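Salicylic acid-binding protein 2 (Nicotiana tabacum, PDB 1XKL) hydrolyses methyl salicylate to salicylic acid and methanol, activating the hormone signal behind systemic acquired resistance in tobacco. Local coordinates at residues T35-R47 / L52-L65. Numbering follows the deposited sequence.
Sequences TALDLAASGTDLR and LRTLYDYTLPLMEL
A helix kinked at a proline lends a main-chain carbonyl to the loop beside it: Ala40 N donates to Tyr58 O (3.1 Å, N-H...O 164°). Pro61 has no N-H to offer, and Leu62 N, the usual i+4 donor to Tyr58 O, bonds weakly to Thr59 O, so the loop supplies the donor. The setting is the alpha/beta-hydrolase fold, where the loop leaving edge strand 33-36 runs along helix 55-67, and the case illustrates how a break in a helix can become a docking point. Pro61 packs its ring against the loop backbone, CG lying 3.5 Å from Ala40 N. Leu39 lays CD1 over one face of the Tyr58 ring in a CH-pi contact, 4.0 Å from the centroid, while Ala40 O and Ser42 OG meet the ring at its edge. Tyr58 turns CG anti to its own nitrogen (chi1 177°), which swings the ring across Leu39, near the salicylate-binding Ala13. Leu37 CD1 rests 3.5 Å from Leu62 CA, and Thr35 and Leu65 meet tip to tip. Near Pro61, Asp45 holds the Arg47 guanidinium side-on through NE and NH2, with Ala40 CB over one face; water links Arg47 NH2 (3.1 Å) to Glu64 OE2 (2.8 Å).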
ATOM      1  N   THR A  35      37.628  -3.480 -10.929  1.00 18.47           N
ATOM      2  CA  THR A  35      36.653  -4.039 -10.002  1.00 17.05           C
ATOM      3  C   THR A  35      35.830  -2.881  -9.441  1.00 17.46           C
ATOM      4  O   THR A  35      36.346  -2.064  -8.682  1.00 18.58           O
ATOM      5  CB  THR A  35      37.322  -4.786  -8.820  1.00 16.16           C
ATOM      6  OG1 THR A  35      38.101  -5.885  -9.312  1.00 16.64           O
ATOM      7  CG2 THR A  35      36.260  -5.323  -7.870  1.00 17.82           C
ATOM      8  N   ALA A  36      34.566  -2.787  -9.845  1.00 16.39           N
ATOM      9  CA  ALA A  36      33.679  -1.739  -9.345  1.00 16.66           C
ATOM     10  C   ALA A  36      32.782  -2.431  -8.338  1.00 18.26           C
ATOM     11  O   ALA A  36      31.643  -2.778  -8.642  1.00 20.29           O
ATOM     12  CB  ALA A  36      32.844  -1.155 -10.476  1.00 16.26           C
ATOM     13  N   LEU A  37      33.294  -2.634  -7.133  1.00 19.23           N
ATOM     14  CA  LEU A  37      32.512  -3.327  -6.130  1.00 20.12           C
ATOM     15  C   LEU A  37      31.400  -2.503  -5.503  1.00 18.92           C
ATOM     16  O   LEU A  37      31.294  -1.288  -5.694  1.00 17.41           O
ATOM     17  CB  LEU A  37      33.426  -3.875  -5.032  1.00 25.15           C
ATOM     18  CG  LEU A  37      33.928  -2.884  -3.983  1.00 27.67           C
ATOM     19  CD1 LEU A  37      34.790  -3.626  -2.970  1.00 29.15           C
ATOM     20  CD2 LEU A  37      34.717  -1.783  -4.645  1.00 29.03           C
ATOM     21  N   ASP A  38      30.551  -3.201  -4.766  1.00 19.23           N
ATOM     22  CA  ASP A  38      29.444  -2.587  -4.061  1.00 18.83           C
ATOM     23  C   ASP A  38      29.845  -2.654  -2.599  1.00 18.31           C
ATOM     24  O   ASP A  38      30.214  -3.722  -2.116  1.00 19.72           O
ATOM     25  CB  ASP A  38      28.165  -3.407  -4.242  1.00 20.10           C
ATOM     26  CG  ASP A  38      27.349  -2.994  -5.452  1.00 19.97           C
ATOM     27  OD1 ASP A  38      26.443  -3.773  -5.821  1.00 20.68           O
ATOM     28  OD2 ASP A  38      27.580  -1.907  -6.024  1.00 22.15           O
ATOM     29  N   LEU A  39      29.803  -1.531  -1.894  1.00 17.22           N
ATOM     30  CA  LEU A  39      30.135  -1.570  -0.479  1.00 16.67           C
ATOM     31  C   LEU A  39      28.906  -2.163   0.209  1.00 16.72           C
ATOM     32  O   LEU A  39      27.924  -2.503  -0.457  1.00 17.80           O
ATOM     33  CB  LEU A  39      30.440  -0.161   0.047  1.00 15.70           C
ATOM     34  CG  LEU A  39      31.760   0.432  -0.446  1.00 13.43           C
ATOM     35  CD1 LEU A  39      31.907   1.869   0.026  1.00 14.79           C
ATOM     36  CD2 LEU A  39      32.907  -0.409   0.061  1.00 13.13           C
ATOM     37  N   ALA A  40      28.960  -2.303   1.529  1.00 16.89           N
ATOM     38  CA  ALA A  40      27.836  -2.864   2.274  1.00 16.29           C
ATOM     39  C   ALA A  40      26.586  -2.002   2.118  1.00 15.42           C
ATOM     40  O   ALA A  40      26.664  -0.772   2.107  1.00 13.47           O
ATOM     41  CB  ALA A  40      28.201  -2.994   3.749  1.00 17.46           C
ATOM     42  N   ALA A  41      25.438  -2.662   1.981  1.00 14.27           N
ATOM     43  CA  ALA A  41      24.143  -1.995   1.833  1.00 12.71           C
ATOM     44  C   ALA A  41      24.098  -0.991   0.685  1.00 12.68           C
ATOM     45  O   ALA A  41      23.304  -0.045   0.697  1.00 13.36           O
ATOM     46  CB  ALA A  41      23.755  -1.308   3.142  1.00 14.17           C
ATOM     47  N   SER A  42      24.952  -1.207  -0.311  1.00 12.49           N
ATOM     48  CA  SER A  42      25.018  -0.328  -1.475  1.00 13.00           C
ATOM     49  C   SER A  42      24.847  -1.127  -2.762  1.00 11.77           C
ATOM     50  O   SER A  42      25.180  -2.314  -2.816  1.00 11.38           O
ATOM     51  CB  SER A  42      26.366   0.396  -1.495  1.00 13.71           C
ATOM     52  OG  SER A  42      26.644   0.974  -0.230  1.00 14.36           O
ATOM     53  N   GLY A  43      24.331  -0.471  -3.796  1.00 12.88           N
ATOM     54  CA  GLY A  43      24.125  -1.146  -5.066  1.00 15.75           C
ATOM     55  C   GLY A  43      23.143  -2.286  -4.899  1.00 14.12           C
ATOM     56  O   GLY A  43      22.009  -2.074  -4.469  1.00 14.91           O
ATOM     57  N   THR A  44      23.572  -3.500  -5.216  1.00 17.39           N
ATOM     58  CA  THR A  44      22.692  -4.656  -5.082  1.00 18.99           C
ATOM     59  C   THR A  44      22.942  -5.451  -3.802  1.00 20.65           C
ATOM     60  O   THR A  44      22.365  -6.525  -3.613  1.00 20.12           O
ATOM     61  CB  THR A  44      22.810  -5.604  -6.313  1.00 20.53           C
ATOM     62  OG1 THR A  44      24.160  -6.069  -6.451  1.00 20.49           O
ATOM     63  CG2 THR A  44      22.388  -4.878  -7.579  1.00 21.35           C
ATOM     64  N   ASP A  45      23.806  -4.932  -2.928  1.00 19.33           N
ATOM     65  CA  ASP A  45      24.091  -5.607  -1.660  1.00 18.68           C
ATOM     66  C   ASP A  45      22.778  -5.682  -0.889  1.00 19.57           C
ATOM     67  O   ASP A  45      22.076  -4.682  -0.751  1.00 20.17           O
ATOM     68  CB  ASP A  45      25.119  -4.817  -0.837  1.00 19.35           C
ATOM     69  CG  ASP A  45      25.660  -5.613   0.340  1.00 17.79           C
ATOM     70  OD1 ASP A  45      26.528  -6.485   0.124  1.00 17.72           O
ATOM     71  OD2 ASP A  45      25.206  -5.384   1.481  1.00 16.19           O
ATOM     72  N   LEU A  46      22.455  -6.867  -0.378  1.00 22.71           N
ATOM     73  CA  LEU A  46      21.203  -7.089   0.346  1.00 25.29           C
ATOM     74  C   LEU A  46      21.168  -6.588   1.787  1.00 25.68           C
ATOM     75  O   LEU A  46      20.117  -6.619   2.422  1.00 25.38           O
ATOM     76  CB  LEU A  46      20.857  -8.584   0.315  1.00 29.29           C
ATOM     77  CG  LEU A  46      20.662  -9.209  -1.079  1.00 32.60           C
ATOM     78  CD1 LEU A  46      20.700 -10.736  -0.988  1.00 32.08           C
ATOM     79  CD2 LEU A  46      19.341  -8.726  -1.669  1.00 35.06           C
ATOM     80  N   ARG A  47      22.304  -6.148   2.320  1.00 24.44           N
ATOM     81  CA  ARG A  47      22.318  -5.631   3.689  1.00 22.64           C
ATOM     82  C   ARG A  47      21.614  -4.275   3.715  1.00 21.79           C
ATOM     83  O   ARG A  47      21.566  -3.569   2.704  1.00 19.95           O
ATOM     84  CB  ARG A  47      23.760  -5.490   4.198  1.00 23.21           C
ATOM     85  CG  ARG A  47      24.367  -6.780   4.735  1.00 21.90           C
ATOM     86  CD  ARG A  47      25.884  -6.704   4.856  1.00 22.15           C
ATOM     87  NE  ARG A  47      26.509  -6.698   3.537  1.00 21.62           N
ATOM     88  CZ  ARG A  47      27.765  -7.056   3.293  1.00 16.94           C
ATOM     89  NH1 ARG A  47      28.563  -7.452   4.274  1.00 21.32           N
ATOM     90  NH2 ARG A  47      28.221  -7.040   2.058  1.00 19.69           N
ATOM     91  N   LEU A  52      24.473  -1.483   9.694  1.00 22.09           N
ATOM     92  CA  LEU A  52      25.839  -0.973   9.760  1.00 21.40           C
ATOM     93  C   LEU A  52      25.962   0.112  10.815  1.00 19.23           C
ATOM     94  O   LEU A  52      25.209   1.084  10.809  1.00 19.92           O
ATOM     95  CB  LEU A  52      26.255  -0.404   8.400  1.00 20.94           C
ATOM     96  CG  LEU A  52      25.908  -1.217   7.147  1.00 21.98           C
ATOM     97  CD1 LEU A  52      26.447  -0.500   5.911  1.00 22.46           C
ATOM     98  CD2 LEU A  52      26.507  -2.611   7.259  1.00 22.74           C
ATOM     99  N   ARG A  53      26.909  -0.043  11.723  1.00 19.92           N
ATOM    100  CA  ARG A  53      27.080   0.973  12.746  1.00 22.19           C
ATOM    101  C   ARG A  53      28.475   1.584  12.767  1.00 20.32           C
ATOM    102  O   ARG A  53      28.707   2.561  13.471  1.00 22.65           O
ATOM    103  CB  ARG A  53      26.704   0.396  14.105  1.00 24.13           C
ATOM    104  CG  ARG A  53      27.130  -1.044  14.298  1.00 27.82           C
ATOM    105  CD  ARG A  53      26.331  -1.713  15.413  1.00 30.63           C
ATOM    106  NE  ARG A  53      25.209  -2.519  14.921  1.00 35.20           N
ATOM    107  CZ  ARG A  53      24.131  -2.039  14.305  1.00 35.00           C
ATOM    108  NH1 ARG A  53      24.004  -0.739  14.083  1.00 34.31           N
ATOM    109  NH2 ARG A  53      23.162  -2.864  13.931  1.00 35.71           N
ATOM    110  N   THR A  54      29.395   1.023  11.982  1.00 19.54           N
ATOM    111  CA  THR A  54      30.765   1.539  11.898  1.00 19.77           C
ATOM    112  C   THR A  54      31.239   1.577  10.444  1.00 20.76           C
ATOM    113  O   THR A  54      30.721   0.848   9.587  1.00 16.77           O
ATOM    114  CB  THR A  54      31.779   0.660  12.666  1.00 20.16           C
ATOM    115  OG1 THR A  54      31.948  -0.591  11.982  1.00 20.68           O
ATOM    116  CG2 THR A  54      31.304   0.405  14.088  1.00 19.74           C
ATOM    117  N   LEU A  55      32.240   2.410  10.170  1.00 20.07           N
ATOM    118  CA  LEU A  55      32.769   2.501   8.817  1.00 19.42           C
ATOM    119  C   LEU A  55      33.327   1.141   8.405  1.00 20.93           C
ATOM    120  O   LEU A  55      33.280   0.768   7.230  1.00 21.69           O
ATOM    121  CB  LEU A  55      33.874   3.560   8.727  1.00 18.79           C
ATOM    122  CG  LEU A  55      34.462   3.754   7.320  1.00 17.77           C
ATOM    123  CD1 LEU A  55      33.379   4.287   6.393  1.00 17.49           C
ATOM    124  CD2 LEU A  55      35.633   4.716   7.376  1.00 18.72           C
ATOM    125  N   TYR A  56      33.838   0.395   9.378  1.00 21.96           N
ATOM    126  CA  TYR A  56      34.394  -0.922   9.096  1.00 23.17           C
ATOM    127  C   TYR A  56      33.352  -1.891   8.522  1.00 22.15           C
ATOM    128  O   TYR A  56      33.652  -2.631   7.587  1.00 21.25           O
ATOM    129  CB  TYR A  56      35.037  -1.514  10.356  1.00 25.07           C
ATOM    130  CG  TYR A  56      35.816  -2.781  10.084  1.00 29.88           C
ATOM    131  CD1 TYR A  56      35.171  -4.017  10.010  1.00 32.20           C
ATOM    132  CD2 TYR A  56      37.186  -2.737   9.836  1.00 30.09           C
ATOM    133  CE1 TYR A  56      35.868  -5.176   9.690  1.00 35.58           C
ATOM    134  CE2 TYR A  56      37.895  -3.889   9.515  1.00 34.93           C
ATOM    135  CZ  TYR A  56      37.229  -5.106   9.442  1.00 36.08           C
ATOM    136  OH  TYR A  56      37.920  -6.249   9.108  1.00 39.93           O
ATOM    137  N   ASP A  57      32.139  -1.888   9.076  1.00 21.99           N
ATOM    138  CA  ASP A  57      31.074  -2.773   8.584  1.00 21.13           C
ATOM    139  C   ASP A  57      30.705  -2.390   7.149  1.00 21.09           C
ATOM    140  O   ASP A  57      30.390  -3.244   6.327  1.00 21.51           O
ATOM    141  CB  ASP A  57      29.795  -2.651   9.426  1.00 19.86           C
ATOM    142  CG  ASP A  57      29.988  -3.050  10.880  1.00 22.79           C
ATOM    143  OD1 ASP A  57      30.906  -3.841  11.182  1.00 24.62           O
ATOM    144  OD2 ASP A  57      29.191  -2.579  11.719  1.00 21.97           O
ATOM    145  N   TYR A  58      30.717  -1.089   6.878  1.00 20.10           N
ATOM    146  CA  TYR A  58      30.380  -0.554   5.565  1.00 19.31           C
ATOM    147  C   TYR A  58      31.446  -0.885   4.520  1.00 18.64           C
ATOM    148  O   TYR A  58      31.130  -1.107   3.349  1.00 18.99           O
ATOM    149  CB  TYR A  58      30.193   0.963   5.686  1.00 17.85           C
ATOM    150  CG  TYR A  58      29.909   1.707   4.403  1.00 19.63           C
ATOM    151  CD1 TYR A  58      28.951   1.247   3.491  1.00 15.93           C
ATOM    152  CD2 TYR A  58      30.570   2.905   4.120  1.00 19.27           C
ATOM    153  CE1 TYR A  58      28.662   1.970   2.330  1.00 16.88           C
ATOM    154  CE2 TYR A  58      30.291   3.632   2.971  1.00 16.81           C
ATOM    155  CZ  TYR A  58      29.340   3.165   2.081  1.00 17.80           C
ATOM    156  OH  TYR A  58      29.065   3.901   0.945  1.00 17.42           O
ATOM    157  N   THR A  59      32.699  -0.952   4.958  1.00 18.12           N
ATOM    158  CA  THR A  59      33.841  -1.224   4.084  1.00 18.09           C
ATOM    159  C   THR A  59      34.166  -2.708   3.923  1.00 19.25           C
ATOM    160  O   THR A  59      35.050  -3.079   3.150  1.00 19.60           O
ATOM    161  CB  THR A  59      35.106  -0.530   4.630  1.00 18.36           C
ATOM    162  OG1 THR A  59      34.791   0.823   4.978  1.00 16.06           O
ATOM    163  CG2 THR A  59      36.219  -0.539   3.584  1.00 15.24           C
ATOM    164  N   LEU A  60      33.453  -3.552   4.658  1.00 20.08           N
ATOM    165  CA  LEU A  60      33.678  -4.986   4.610  1.00 20.82           C
ATOM    166  C   LEU A  60      33.969  -5.542   3.211  1.00 19.62           C
ATOM    167  O   LEU A  60      34.963  -6.240   3.010  1.00 20.55           O
ATOM    168  CB  LEU A  60      32.473  -5.705   5.230  1.00 23.91           C
ATOM    169  CG  LEU A  60      32.699  -7.122   5.745  1.00 26.11           C
ATOM    170  CD1 LEU A  60      33.883  -7.133   6.709  1.00 27.62           C
ATOM    171  CD2 LEU A  60      31.435  -7.618   6.446  1.00 27.75           C
ATOM    172  N   PRO A  61      33.123  -5.229   2.218  1.00 19.27           N
ATOM    173  CA  PRO A  61      33.376  -5.754   0.868  1.00 19.47           C
ATOM    174  C   PRO A  61      34.778  -5.428   0.346  1.00 20.15           C
ATOM    175  O   PRO A  61      35.452  -6.285  -0.234  1.00 21.77           O
ATOM    176  CB  PRO A  61      32.278  -5.100   0.030  1.00 19.14           C
ATOM    177  CG  PRO A  61      31.158  -4.926   1.025  1.00 19.93           C
ATOM    178  CD  PRO A  61      31.904  -4.409   2.235  1.00 18.23           C
ATOM    179  N   LEU A  62      35.221  -4.193   0.558  1.00 18.62           N
ATOM    180  CA  LEU A  62      36.543  -3.786   0.105  1.00 18.16           C
ATOM    181  C   LEU A  62      37.621  -4.566   0.846  1.00 19.98           C
ATOM    182  O   LEU A  62      38.604  -5.011   0.250  1.00 17.05           O
ATOM    183  CB  LEU A  62      36.742  -2.282   0.324  1.00 17.95           C
ATOM    184  CG  LEU A  62      38.115  -1.716  -0.055  1.00 16.58           C
ATOM    185  CD1 LEU A  62      38.422  -2.056  -1.515  1.00 15.39           C
ATOM    186  CD2 LEU A  62      38.114  -0.202   0.151  1.00 14.09           C
HETATM  187  N   MSE A  63      37.440  -4.745   2.149  1.00 22.18           N
HETATM  188  CA  MSE A  63      38.429  -5.481   2.924  1.00 24.91           C
HETATM  189  C   MSE A  63      38.521  -6.919   2.412  1.00 24.61           C
HETATM  190  O   MSE A  63      39.614  -7.467   2.285  1.00 23.95           O
HETATM  191  CB  MSE A  63      38.062  -5.469   4.414  1.00 28.14           C
HETATM  192  CG  MSE A  63      37.887  -4.077   5.001  1.00 34.23           C
HETATM  193 SE   MSE A  63      39.432  -2.930   4.728  1.00 44.92          SE
HETATM  194  CE  MSE A  63      40.698  -3.902   5.808  1.00 38.22           C
ATOM    195  N   GLU A  64      37.374  -7.519   2.103  1.00 24.83           N
ATOM    196  CA  GLU A  64      37.344  -8.896   1.605  1.00 26.34           C
ATOM    197  C   GLU A  64      38.085  -9.027   0.279  1.00 26.26           C
ATOM    198  O   GLU A  64      38.768 -10.022   0.031  1.00 26.05           O
ATOM    199  CB  GLU A  64      35.895  -9.362   1.454  1.00 28.33           C
ATOM    200  CG  GLU A  64      35.166  -9.477   2.787  1.00 32.17           C
ATOM    201  CD  GLU A  64      33.667  -9.671   2.632  1.00 35.61           C
ATOM    202  OE1 GLU A  64      33.009 -10.003   3.642  1.00 37.87           O
ATOM    203  OE2 GLU A  64      33.148  -9.492   1.511  1.00 36.63           O
ATOM    204  N   LEU A  65      37.946  -8.015  -0.569  1.00 26.53           N
ATOM    205  CA  LEU A  65      38.609  -8.005  -1.866  1.00 26.44           C
ATOM    206  C   LEU A  65      40.117  -7.885  -1.684  1.00 28.05           C
ATOM    207  O   LEU A  65      40.891  -8.593  -2.331  1.00 28.46           O
ATOM    208  CB  LEU A  65      38.091  -6.836  -2.704  1.00 27.63           C
ATOM    209  CG  LEU A  65      38.829  -6.479  -3.993  1.00 29.44           C
ATOM    210  CD1 LEU A  65      38.886  -7.676  -4.924  1.00 32.01           C
ATOM    211  CD2 LEU A  65      38.123  -5.314  -4.661  1.00 30.73           C
TER
HETATM  212  O   HOH W   1      28.638  -5.616   7.073  1.00 27.25           O
HETATM  213  O   HOH W   2      30.533  -8.752   0.923  1.00 38.81           O